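Local atomic coordinates of beta-1,4-mannanase (Aplysia kurodai, PDB entry 3VUP), a protein that probably hydrolyses the beta-1,4-mannosidic backbone of mannan in the digestive fluid of the sea hare. Residues 24-29 / 38-43; 47-52 / 100-105; 238-243 / 254-259. All coordinates share one frame; numbering follows the deposited sequence. Where two conformers were deposited one is given.

Interaction 1: 24-29 / 38-43; sequences PWMSYA and QRNKNR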
loop_
_atom_site.group_PDB
_atom_site.type_symbol
_atom_site.label_atom_id
_atom_site.label_comp_id
_atom_site.label_asym_id
_atom_site.label_seq_id
_atom_site.Cartn_x
_atom_site.Cartn_y
_atom_site.Cartn_z
ATOM N N PRO A 24 0.251 11.296 4.025
ATOM C CA PRO A 24 -0.187 10.271 3.068
ATOM C C PRO A 24 -0.767 10.883 1.796
ATOM O O PRO A 24 -1.031 10.164 0.833
ATOM C CB PRO A 24 -1.273 9.522 3.839
ATOM C CG PRO A 24 -1.703 10.432 4.947
ATOM C CD PRO A 24 -0.854 11.671 4.927
ATOM N N TRP A 25 -0.959 12.199 1.828
ATOM C CA TRP A 25 -1.481 12.998 0.729
ATOM C C TRP A 25 -1.178 14.435 1.119
ATOM O O TRP A 25 -0.781 14.707 2.254
ATOM C CB TRP A 25 -3.003 12.808 0.569
ATOM C CG TRP A 25 -3.756 12.944 1.846
ATOM C CD1 TRP A 25 -4.015 14.098 2.537
ATOM C CD2 TRP A 25 -4.306 11.878 2.621
ATOM N NE1 TRP A 25 -4.702 13.811 3.693
ATOM C CE2 TRP A 25 -4.896 12.455 3.767
ATOM C CE3 TRP A 25 -4.368 10.490 2.455
ATOM C CZ2 TRP A 25 -5.540 11.689 4.741
ATOM C CZ3 TRP A 25 -5.004 9.730 3.427
ATOM C CH2 TRP A 25 -5.577 10.333 4.557
ATOM N N MET A 26 -1.381 15.353 0.185
ATOM C CA MET A 26 -1.337 16.770 0.515
ATOM C C MET A 26 -2.763 17.317 0.498
ATOM O O MET A 26 -3.284 17.743 1.534
ATOM C CB MET A 26 -0.415 17.536 -0.429
ATOM C CG MET A 26 -0.203 18.994 -0.017
ATOM S SD MET A 26 0.357 19.241 1.682
ATOM C CE MET A 26 1.869 18.272 1.669
ATOM N N SER A 27 -3.393 17.279 -0.674
ATOM C CA SER A 27 -4.829 17.500 -0.803
ATOM C C SER A 27 -5.461 16.145 -1.105
ATOM O O SER A 27 -5.282 15.607 -2.197
ATOM C CB SER A 27 -5.112 18.486 -1.933
ATOM O OG SER A 27 -4.506 19.738 -1.657
ATOM N N TYR A 28 -6.169 15.589 -0.127
ATOM C CA TYR A 28 -6.738 14.242 -0.217
ATOM C C TYR A 28 -7.450 14.001 -1.544
ATOM O O TYR A 28 -8.431 14.675 -1.852
ATOM C CB TYR A 28 -7.709 14.032 0.942
ATOM C CG TYR A 28 -8.414 12.692 1.023
ATOM C CD1 TYR A 28 -7.872 11.639 1.750
ATOM C CD2 TYR A 28 -9.658 12.503 0.441
ATOM C CE1 TYR A 28 -8.526 10.419 1.861
ATOM C CE2 TYR A 28 -10.329 11.284 0.548
ATOM C CZ TYR A 28 -9.760 10.244 1.266
ATOM O OH TYR A 28 -10.410 9.028 1.393
ATOM N N ALA A 29 -6.932 13.046 -2.318
ATOM C CA ALA A 29 -7.504 12.612 -3.602
ATOM C C ALA A 29 -7.429 13.662 -4.699
ATOM O O ALA A 29 -8.010 13.475 -5.768
ATOM C CB ALA A 29 -8.944 12.119 -3.434
ATOM N N GLN A 38 1.350 19.804 -10.007
ATOM C CA GLN A 38 2.148 21.021 -10.038
ATOM C C GLN A 38 1.643 22.043 -9.014
ATOM O O GLN A 38 2.431 22.817 -8.472
ATOM C CB GLN A 38 2.217 21.609 -11.450
ATOM C CG GLN A 38 3.007 20.757 -12.442
ATOM C CD GLN A 38 4.470 20.565 -12.056
ATOM O OE1 GLN A 38 5.060 21.385 -11.346
ATOM N NE2 GLN A 38 5.063 19.477 -12.535
ATOM N N ARG A 39 0.340 22.028 -8.732
ATOM C CA ARG A 39 -0.217 22.925 -7.727
ATOM C C ARG A 39 0.197 22.546 -6.307
ATOM O O ARG A 39 0.371 23.420 -5.455
ATOM C CB ARG A 39 -1.740 22.996 -7.843
ATOM C CG ARG A 39 -2.214 23.799 -9.045
ATOM C CD ARG A 39 -3.714 24.047 -9.003
ATOM N NE ARG A 39 -4.478 22.847 -9.325
ATOM C CZ ARG A 39 -4.849 22.511 -10.556
ATOM N NH1 ARG A 39 -4.526 23.285 -11.583
ATOM N NH2 ARG A 39 -5.544 21.401 -10.761
ATOM N N ASN A 40 0.369 21.251 -6.055
ATOM C CA ASN A 40 0.715 20.764 -4.715
ATOM C C ASN A 40 2.203 20.489 -4.499
ATOM O O ASN A 40 2.629 20.242 -3.369
ATOM C CB ASN A 40 -0.058 19.481 -4.382
ATOM C CG ASN A 40 -1.518 19.730 -4.016
ATOM O OD1 ASN A 40 -1.861 19.893 -2.845
ATOM N ND2 ASN A 40 -2.391 19.702 -5.017
ATOM N N LYS A 41 2.981 20.515 -5.577
ATOM C CA LYS A 41 4.392 20.135 -5.517
ATOM C C LYS A 41 5.202 20.962 -4.514
ATOM O O LYS A 41 6.079 20.430 -3.828
ATOM C CB LYS A 41 5.025 20.210 -6.908
ATOM C CG LYS A 41 6.493 19.813 -6.946
ATOM C CD LYS A 41 7.029 19.821 -8.367
ATOM C CE LYS A 41 8.478 19.366 -8.417
ATOM N NZ LYS A 41 8.978 19.324 -9.819
ATOM N N ASN A 42 4.908 22.258 -4.416
ATOM C CA ASN A 42 5.653 23.112 -3.497
ATOM C C ASN A 42 5.453 22.743 -2.027
ATOM O O ASN A 42 6.256 23.117 -1.183
ATOM C CB ASN A 42 5.353 24.600 -3.729
ATOM C CG ASN A 42 3.947 24.988 -3.311
ATOM O OD1 ASN A 42 3.001 24.214 -3.468
ATOM N ND2 ASN A 42 3.803 26.197 -2.777
ATOM N N ARG A 43 4.389 22.002 -1.730
ATOM C CA ARG A 43 4.181 21.483 -0.381
ATOM C C ARG A 43 4.620 20.026 -0.223
ATOM O O ARG A 43 5.028 19.610 0.864
ATOM C CB ARG A 43 2.723 21.646 0.051
ATOM C CG ARG A 43 2.314 23.093 0.268
ATOM C CD ARG A 43 0.882 23.185 0.755
ATOM N NE ARG A 43 -0.073 22.841 -0.294
ATOM C CZ ARG A 43 -1.312 22.412 -0.069
ATOM N NH1 ARG A 43 -1.754 22.259 1.174
ATOM N NH2 ARG A 43 -2.107 22.128 -1.093
#
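This is a loop-to-helix contact in the TIM barrel: residues 24-29, in the loop that leaves the first barrel strand, 18-22, rest against residues 38-43 of helix 36-53, the helix that this loop leads into. Two neighbouring loop residues, Met26 and Ser27, meet Asn40 and Arg43, which lie on the same flank of the helix. Met26 holds CG anti to its backbone N (chi1 -173°), then bends at both chi2 and chi3, so the chain curls round Arg43. Its CG sits over the centre of one guanidinium face, 3.6 Å from Arg43 CZ. SD is 3.7 Å from Arg43 CB, and the methyl CE reaches the helix backbone at 3.5 Å from Arg43 O. The thioether end thus packs on the helix, while the Met26 CG methylene lies against the flat face of the Arg43 guanidinium. Behind this, the backbone N atoms of Met26 and Ser27 both bond to the carboxylate of Asp31, which probably helps to hold this part of the loop in place. Asn40 is buried; its ND2 is bonded back to Gln36 O, so the amide is held from both ends and its OD1 points to the loop. The hydroxyl of Ser27 completes the grip: OG donates to Asn40 OD1 at 2.9 Å, in the carbonyl plane and on a lone pair, with a C=O...donor angle of 129°.

Interaction 2: 47-52 / 100-105; sequences EFKKLH and KKYNIL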
loop_
_atom_site.group_PDB
_atom_site.type_symbol
_atom_site.label_atom_id
_atom_site.label_comp_id
_atom_site.label_asym_id
_atom_site.label_seq_id
_atom_site.Cartn_x
_atom_site.Cartn_y
_atom_site.Cartn_z
ATOM N N GLU A 47 8.248 17.709 1.981
ATOM C CA GLU A 47 8.053 16.499 2.766
ATOM C C GLU A 47 9.058 15.420 2.371
ATOM O O GLU A 47 9.531 14.668 3.218
ATOM C CB GLU A 47 6.612 15.997 2.660
ATOM C CG GLU A 47 5.595 16.996 3.187
ATOM C CD GLU A 47 5.729 17.262 4.677
ATOM O OE1 GLU A 47 6.205 16.371 5.418
ATOM O OE2 GLU A 47 5.354 18.372 5.109
ATOM N N PHE A 48 9.380 15.327 1.086
ATOM C CA PHE A 48 10.447 14.424 0.670
ATOM C C PHE A 48 11.795 14.847 1.260
ATOM O O PHE A 48 12.576 14.015 1.715
ATOM C CB PHE A 48 10.538 14.337 -0.854
ATOM C CG PHE A 48 9.516 13.416 -1.468
ATOM C CD1 PHE A 48 9.804 12.075 -1.647
ATOM C CD2 PHE A 48 8.264 13.879 -1.847
ATOM C CE1 PHE A 48 8.874 11.213 -2.201
ATOM C CE2 PHE A 48 7.329 13.015 -2.407
ATOM C CZ PHE A 48 7.641 11.685 -2.585
ATOM N N LYS A 49 12.080 16.142 1.244
ATOM C CA LYS A 49 13.339 16.624 1.796
ATOM C C LYS A 49 13.443 16.326 3.289
ATOM O O LYS A 49 14.463 15.818 3.751
ATOM C CB LYS A 49 13.509 18.115 1.551
ATOM C CG LYS A 49 14.829 18.646 2.084
ATOM C CD LYS A 49 14.993 20.121 1.794
ATOM C CE LYS A 49 16.429 20.574 2.007
ATOM N NZ LYS A 49 16.870 20.373 3.408
ATOM N N LYS A 50 12.393 16.639 4.042
ATOM C CA LYS A 50 12.404 16.389 5.482
ATOM C C LYS A 50 12.578 14.907 5.790
ATOM O O LYS A 50 13.316 14.540 6.708
ATOM C CB LYS A 50 11.131 16.916 6.143
ATOM C CG LYS A 50 11.087 18.429 6.205
ATOM C CD LYS A 50 9.898 18.937 6.995
ATOM C CE LYS A 50 8.590 18.641 6.275
ATOM N NZ LYS A 50 7.417 19.254 6.968
ATOM N N LEU A 51 11.902 14.057 5.024
ATOM C CA LEU A 51 12.020 12.622 5.220
ATOM C C LEU A 51 13.438 12.129 4.952
ATOM O O LEU A 51 14.003 11.369 5.738
ATOM C CB LEU A 51 11.028 11.892 4.321
ATOM C CG LEU A 51 11.088 10.369 4.368
ATOM C CD1 LEU A 51 10.796 9.862 5.778
ATOM C CD2 LEU A 51 10.113 9.779 3.363
ATOM N N HIS A 52 14.017 12.569 3.841
ATOM C CA HIS A 52 15.388 12.210 3.519
ATOM C C HIS A 52 16.371 12.698 4.585
ATOM O O HIS A 52 17.260 11.963 5.025
ATOM C CB HIS A 52 15.789 12.799 2.171
ATOM C CG HIS A 52 17.259 12.728 1.916
ATOM N ND1 HIS A 52 17.914 11.538 1.690
ATOM C CD2 HIS A 52 18.207 13.693 1.890
ATOM C CE1 HIS A 52 19.202 11.774 1.515
ATOM N NE2 HIS A 52 19.406 13.073 1.634
ATOM N N LYS A 100 13.540 10.832 -6.534
ATOM C CA LYS A 100 14.903 10.415 -6.837
ATOM C C LYS A 100 15.909 11.434 -6.312
ATOM O O LYS A 100 16.959 11.059 -5.792
ATOM C CB LYS A 100 15.079 10.211 -8.344
ATOM C CG LYS A 100 16.479 9.762 -8.762
ATOM C CD LYS A 100 16.631 9.701 -10.282
ATOM C CE LYS A 100 18.065 9.398 -10.697
ATOM N NZ LYS A 100 18.208 9.326 -12.178
ATOM N N LYS A 101 15.571 12.717 -6.428
ATOM C CA LYS A 101 16.441 13.798 -5.963
ATOM C C LYS A 101 16.782 13.665 -4.484
ATOM O O LYS A 101 17.866 14.055 -4.047
ATOM C CB LYS A 101 15.811 15.169 -6.224
ATOM C CG LYS A 101 15.624 15.504 -7.690
ATOM C CD LYS A 101 15.346 16.986 -7.885
ATOM C CE LYS A 101 14.182 17.450 -7.027
ATOM N NZ LYS A 101 13.932 18.911 -7.174
ATOM N N TYR A 102 15.849 13.096 -3.731
ATOM C CA TYR A 102 15.978 12.959 -2.289
ATOM C C TYR A 102 16.249 11.525 -1.846
ATOM O O TYR A 102 16.149 11.213 -0.661
ATOM C CB TYR A 102 14.728 13.518 -1.598
ATOM C CG TYR A 102 14.536 14.977 -1.917
ATOM C CD1 TYR A 102 15.300 15.945 -1.286
ATOM C CD2 TYR A 102 13.629 15.381 -2.886
ATOM C CE1 TYR A 102 15.153 17.279 -1.598
ATOM C CE2 TYR A 102 13.468 16.708 -3.202
ATOM C CZ TYR A 102 14.231 17.654 -2.554
ATOM O OH TYR A 102 14.084 18.989 -2.864
ATOM N N ASN A 103 16.599 10.658 -2.793
ATOM C CA ASN A 103 16.889 9.262 -2.469
ATOM C C ASN A 103 15.751 8.604 -1.685
ATOM O O ASN A 103 15.966 7.924 -0.674
ATOM C CB ASN A 103 18.219 9.145 -1.729
ATOM C CG ASN A 103 19.401 9.402 -2.632
ATOM O OD1 ASN A 103 19.338 9.149 -3.832
ATOM N ND2 ASN A 103 20.493 9.895 -2.062
ATOM N N ILE A 104 14.532 8.808 -2.175
ATOM C CA ILE A 104 13.348 8.210 -1.579
ATOM C C ILE A 104 12.659 7.291 -2.584
ATOM O O ILE A 104 12.344 7.692 -3.702
ATOM C CB ILE A 104 12.337 9.288 -1.123
ATOM C CG1 ILE A 104 12.953 10.224 -0.084
ATOM C CG2 ILE A 104 11.054 8.643 -0.601
ATOM C CD1 ILE A 104 13.348 9.562 1.206
ATOM N N LEU A 105 12.432 6.053 -2.163
ATOM C CA LEU A 105 11.607 5.100 -2.892
ATOM C C LEU A 105 10.130 5.380 -2.632
ATOM O O LEU A 105 9.712 5.541 -1.486
ATOM C CB LEU A 105 11.931 3.682 -2.445
ATOM C CG LEU A 105 13.327 3.172 -2.798
ATOM C CD1 LEU A 105 13.670 1.964 -1.944
ATOM C CD2 LEU A 105 13.413 2.826 -4.273
HETATM O O HOH W 1 16.995 8.913 1.618
#
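Tyr102 does most of the touching here. One face of its ring lies over the backbone of helix 36-53 where Phe48 passes into Lys49, with Lys49 N 4.1 Å above the ring plane and offset toward the rim. Lys49 CB meets the ring at Tyr102 CE1 (3.6 Å), and Phe48 CB lies 3.8 Å from Tyr102 CD2. Deeper in, Ile104 takes over: its CG2 comes to the edge of the Phe48 ring, 3.7 Å from CE1, while its other branch extends CD1 to within 3.9 Å of Leu51 CD2. His52, with CG anti to its backbone N, swings its imidazole across the carbonyl of Tyr102. ND1 is close to Tyr102 O, but the angle is too poor for a hydrogen bond; instead ND1 bonds to a water lying in the ring plane, and that water donates to Asn103 O at 2.7 Å.

The second shell explains how these residues come to face the helix. Helix 88-101 ends in a Schellman motif with Asn103, at positive phi, as its C-prime residue: Ile104 N returns to Ala99 O and Asn103 N to Lys100 O, turning the chain toward barrel strand 105-112. Asn103 OD1 accepts from the backbone N of the C-terminal Leu351. Tyr102 OH bonds to Glu45, which also salt-bridges Lys101. Met59 of the second barrel strand underlies Phe48, Leu51 and Ile104.

Helix 36-53 thus meets the chain just past the end of helix 88-101 through hydrocarbon and aromatic surface. No hydrogen bond passes directly between the two segments, whose polar linkage runs through one water; Glu45, earlier on helix 36-53, adds direct polar ties just outside them and probably holds the tip of the tyrosine, its face being laid on the helix by packing.

Interaction 3: 238-243 / 254-259; sequences NHYSDH and GVFDFY. With SO4 (sulfate ion), chain D; SO4 (sulfate ion), chain I.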
loop_
_atom_site.group_PDB
_atom_site.type_symbol
_atom_site.label_atom_id
_atom_site.label_comp_id
_atom_site.label_asym_id
_atom_site.label_seq_id
_atom_site.Cartn_x
_atom_site.Cartn_y
_atom_site.Cartn_z
ATOM N N ASN A 238 -5.605 -16.444 5.469
ATOM C CA ASN A 238 -4.906 -15.520 4.580
ATOM C C ASN A 238 -5.603 -15.442 3.233
ATOM O O ASN A 238 -5.539 -16.382 2.439
ATOM C CB ASN A 238 -3.451 -15.939 4.379
ATOM C CG ASN A 238 -2.725 -15.038 3.408
ATOM O OD1 ASN A 238 -3.146 -13.903 3.154
ATOM N ND2 ASN A 238 -1.632 -15.539 2.847
ATOM N N HIS A 239 -6.277 -14.326 2.993
ATOM C CA HIS A 239 -7.008 -14.130 1.755
ATOM C C HIS A 239 -6.165 -13.759 0.549
ATOM O O HIS A 239 -6.664 -13.782 -0.572
ATOM C CB HIS A 239 -8.072 -13.065 1.962
ATOM C CG HIS A 239 -9.194 -13.541 2.816
ATOM N ND1 HIS A 239 -10.178 -14.372 2.330
ATOM C CD2 HIS A 239 -9.445 -13.389 4.137
ATOM C CE1 HIS A 239 -11.009 -14.682 3.308
ATOM N NE2 HIS A 239 -10.586 -14.101 4.419
ATOM N N TYR A 240 -4.902 -13.418 0.769
ATOM C CA TYR A 240 -4.125 -12.710 -0.245
ATOM C C TYR A 240 -2.949 -13.503 -0.793
ATOM O O TYR A 240 -2.038 -12.936 -1.398
ATOM C CB TYR A 240 -3.683 -11.354 0.289
ATOM C CG TYR A 240 -4.840 -10.530 0.808
ATOM C CD1 TYR A 240 -5.793 -10.000 -0.058
ATOM C CD2 TYR A 240 -4.995 -10.300 2.169
ATOM C CE1 TYR A 240 -6.848 -9.234 0.416
ATOM C CE2 TYR A 240 -6.050 -9.540 2.652
ATOM C CZ TYR A 240 -6.966 -9.006 1.768
ATOM O OH TYR A 240 -8.019 -8.240 2.218
ATOM N N SER A 241 -2.978 -14.811 -0.575
ATOM C CA SER A 241 -1.992 -15.707 -1.149
ATOM C C SER A 241 -2.044 -15.686 -2.674
ATOM O O SER A 241 -3.050 -15.314 -3.289
ATOM C CB SER A 241 -2.277 -17.135 -0.699
ATOM O OG SER A 241 -3.522 -17.560 -1.235
ATOM N N ASP A 242 -0.952 -16.138 -3.283
ATOM C CA ASP A 242 -0.893 -16.276 -4.730
ATOM C C ASP A 242 -2.053 -17.146 -5.219
ATOM O O ASP A 242 -2.701 -16.835 -6.214
ATOM C CB ASP A 242 0.412 -16.954 -5.148
ATOM C CG ASP A 242 1.661 -16.123 -4.860
ATOM O OD1 ASP A 242 1.588 -15.022 -4.275
ATOM O OD2 ASP A 242 2.745 -16.614 -5.225
ATOM N N HIS A 243 -2.288 -18.249 -4.519
ATOM C CA HIS A 243 -3.351 -19.169 -4.885
ATOM C C HIS A 243 -4.715 -18.480 -4.926
ATOM O O HIS A 243 -5.496 -18.686 -5.860
ATOM C CB HIS A 243 -3.381 -20.330 -3.898
ATOM C CG HIS A 243 -4.585 -21.200 -4.043
ATOM N ND1 HIS A 243 -4.734 -22.093 -5.081
ATOM C CD2 HIS A 243 -5.708 -21.299 -3.295
ATOM C CE1 HIS A 243 -5.893 -22.713 -4.960
ATOM N NE2 HIS A 243 -6.504 -22.250 -3.886
ATOM N N GLY A 254 -0.678 -12.005 -11.355
ATOM C CA GLY A 254 -1.425 -11.116 -10.486
ATOM C C GLY A 254 -1.344 -11.504 -9.024
ATOM O O GLY A 254 -2.356 -11.818 -8.395
ATOM N N VAL A 255 -0.125 -11.464 -8.492
ATOM C CA VAL A 255 0.150 -11.839 -7.113
ATOM C C VAL A 255 0.973 -10.737 -6.462
ATOM O O VAL A 255 1.545 -9.891 -7.145
ATOM C CB VAL A 255 0.892 -13.196 -7.018
ATOM C CG1 VAL A 255 0.117 -14.273 -7.763
ATOM C CG2 VAL A 255 2.310 -13.069 -7.559
ATOM N N PHE A 256 1.003 -10.718 -5.136
ATOM C CA PHE A 256 1.808 -9.743 -4.424
ATOM C C PHE A 256 3.249 -10.201 -4.286
ATOM O O PHE A 256 3.529 -11.377 -4.061
ATOM C CB PHE A 256 1.196 -9.464 -3.053
ATOM C CG PHE A 256 -0.165 -8.859 -3.139
ATOM C CD1 PHE A 256 -0.365 -7.720 -3.910
ATOM C CD2 PHE A 256 -1.260 -9.437 -2.511
ATOM C CE1 PHE A 256 -1.616 -7.157 -4.034
ATOM C CE2 PHE A 256 -2.521 -8.874 -2.639
ATOM C CZ PHE A 256 -2.700 -7.740 -3.403
ATOM N N ASP A 257 4.166 -9.255 -4.431
ATOM C CA ASP A 257 5.580 -9.507 -4.177
ATOM C C ASP A 257 5.944 -9.412 -2.703
ATOM O O ASP A 257 6.871 -10.073 -2.241
ATOM C CB ASP A 257 6.428 -8.531 -4.982
ATOM C CG ASP A 257 6.226 -8.712 -6.456
ATOM O OD1 ASP A 257 6.884 -9.625 -7.001
ATOM O OD2 ASP A 257 5.396 -7.985 -7.050
ATOM N N PHE A 258 5.224 -8.571 -1.972
ATOM C CA PHE A 258 5.436 -8.450 -0.543
ATOM C C PHE A 258 4.132 -8.081 0.105
ATOM O O PHE A 258 3.231 -7.530 -0.536
ATOM C CB PHE A 258 6.560 -7.464 -0.188
ATOM C CG PHE A 258 6.299 -6.017 -0.540
ATOM C CD1 PHE A 258 5.809 -5.125 0.412
ATOM C CD2 PHE A 258 6.639 -5.528 -1.790
ATOM C CE1 PHE A 258 5.644 -3.777 0.114
ATOM C CE2 PHE A 258 6.482 -4.180 -2.096
ATOM C CZ PHE A 258 5.990 -3.301 -1.140
ATOM N N TYR A 259 4.007 -8.449 1.371
ATOM C CA TYR A 259 2.834 -8.130 2.150
ATOM C C TYR A 259 3.071 -6.867 2.978
ATOM O O TYR A 259 4.212 -6.486 3.250
ATOM C CB TYR A 259 2.496 -9.301 3.053
ATOM C CG TYR A 259 2.026 -10.562 2.361
ATOM C CD1 TYR A 259 0.922 -10.555 1.515
ATOM C CD2 TYR A 259 2.640 -11.785 2.616
ATOM C CE1 TYR A 259 0.462 -11.731 0.930
ATOM C CE2 TYR A 259 2.177 -12.968 2.042
ATOM C CZ TYR A 259 1.085 -12.937 1.207
ATOM O OH TYR A 259 0.591 -14.095 0.644
HETATM S S SO4 D . 2.912 -17.035 1.300
HETATM O O1 SO4 D . 3.453 -17.902 0.264
HETATM O O2 SO4 D . 3.762 -15.860 1.428
HETATM O O3 SO4 D . 1.573 -16.607 0.943
HETATM O O4 SO4 D . 2.918 -17.758 2.569
HETATM S S SO4 I . -1.773 -21.525 -7.745
HETATM O O1 SO4 I . -2.728 -20.945 -8.689
HETATM O O2 SO4 I . -0.944 -20.473 -7.157
HETATM O O3 SO4 I . -2.499 -22.247 -6.706
HETATM O O4 SO4 I . -0.903 -22.452 -8.461
HETATM O O HOH W 2 0.059 -12.829 -3.379
#
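In the TIM barrel, the long connection from strand 220-224 to strand 259-262 folds back on itself here, bringing the entrance of helix 242-249 against the chain that leaves it. Hydrogen bonds shape the first side: Asn238 OD1 accepts from Tyr240 N in an Asx turn, and Ser241 is the N-cap, its side chain capping the backbone N of Cys244. Across the contact, Asn238 ND2 meets Tyr259 OH tip to tip in a weak, long but straight bond (3.4 Å, 166°), the amide and ring planes 78° apart. That hydroxyl also donates to a sulfate, probably from the crystallisation liquor.

Apolar contacts fill in around it: Tyr240 CB lies 4.0 Å from Phe256 CE2 and 4.2 Å from Tyr259 CE1. A phenylalanine in place of Tyr259 would lack the hydroxyl and would probably lose both the Asn238 tie and the sulfate bond.

Charge and water finish the account. Asp242 OD1 packs 3.4 Å from Val255 CB. Lys287 pairs with Asp242 and also bonds to Phe256 O, so it bridges both segments. A single water does the same: it donates to Tyr240 O and to Asp242 OD1 (2.8 Å) and accepts from Phe256 N at 2.9 Å.

Overall arrangement
From the N terminus, interaction 1 first closes eight residues, 30-37, the end of the loop and the first two residues of helix 36-53. Interaction 2 follows on the same helix and closes a much longer excursion, through barrel strand 58-65 and helix 88-101, back to the start of strand 105-112. These two touch, Met26 CE lying 4.2 Å from Glu47 CG, so helix 36-53 joins them. Interaction 3 closes the ten residues 244-253, the rest of helix 242-249 and the start of the loop to strand 259-262, on the opposite side of the chain's centre, its own centre about 31 Å and 29 Å from those of the others. All three run in series; none nests or crosses.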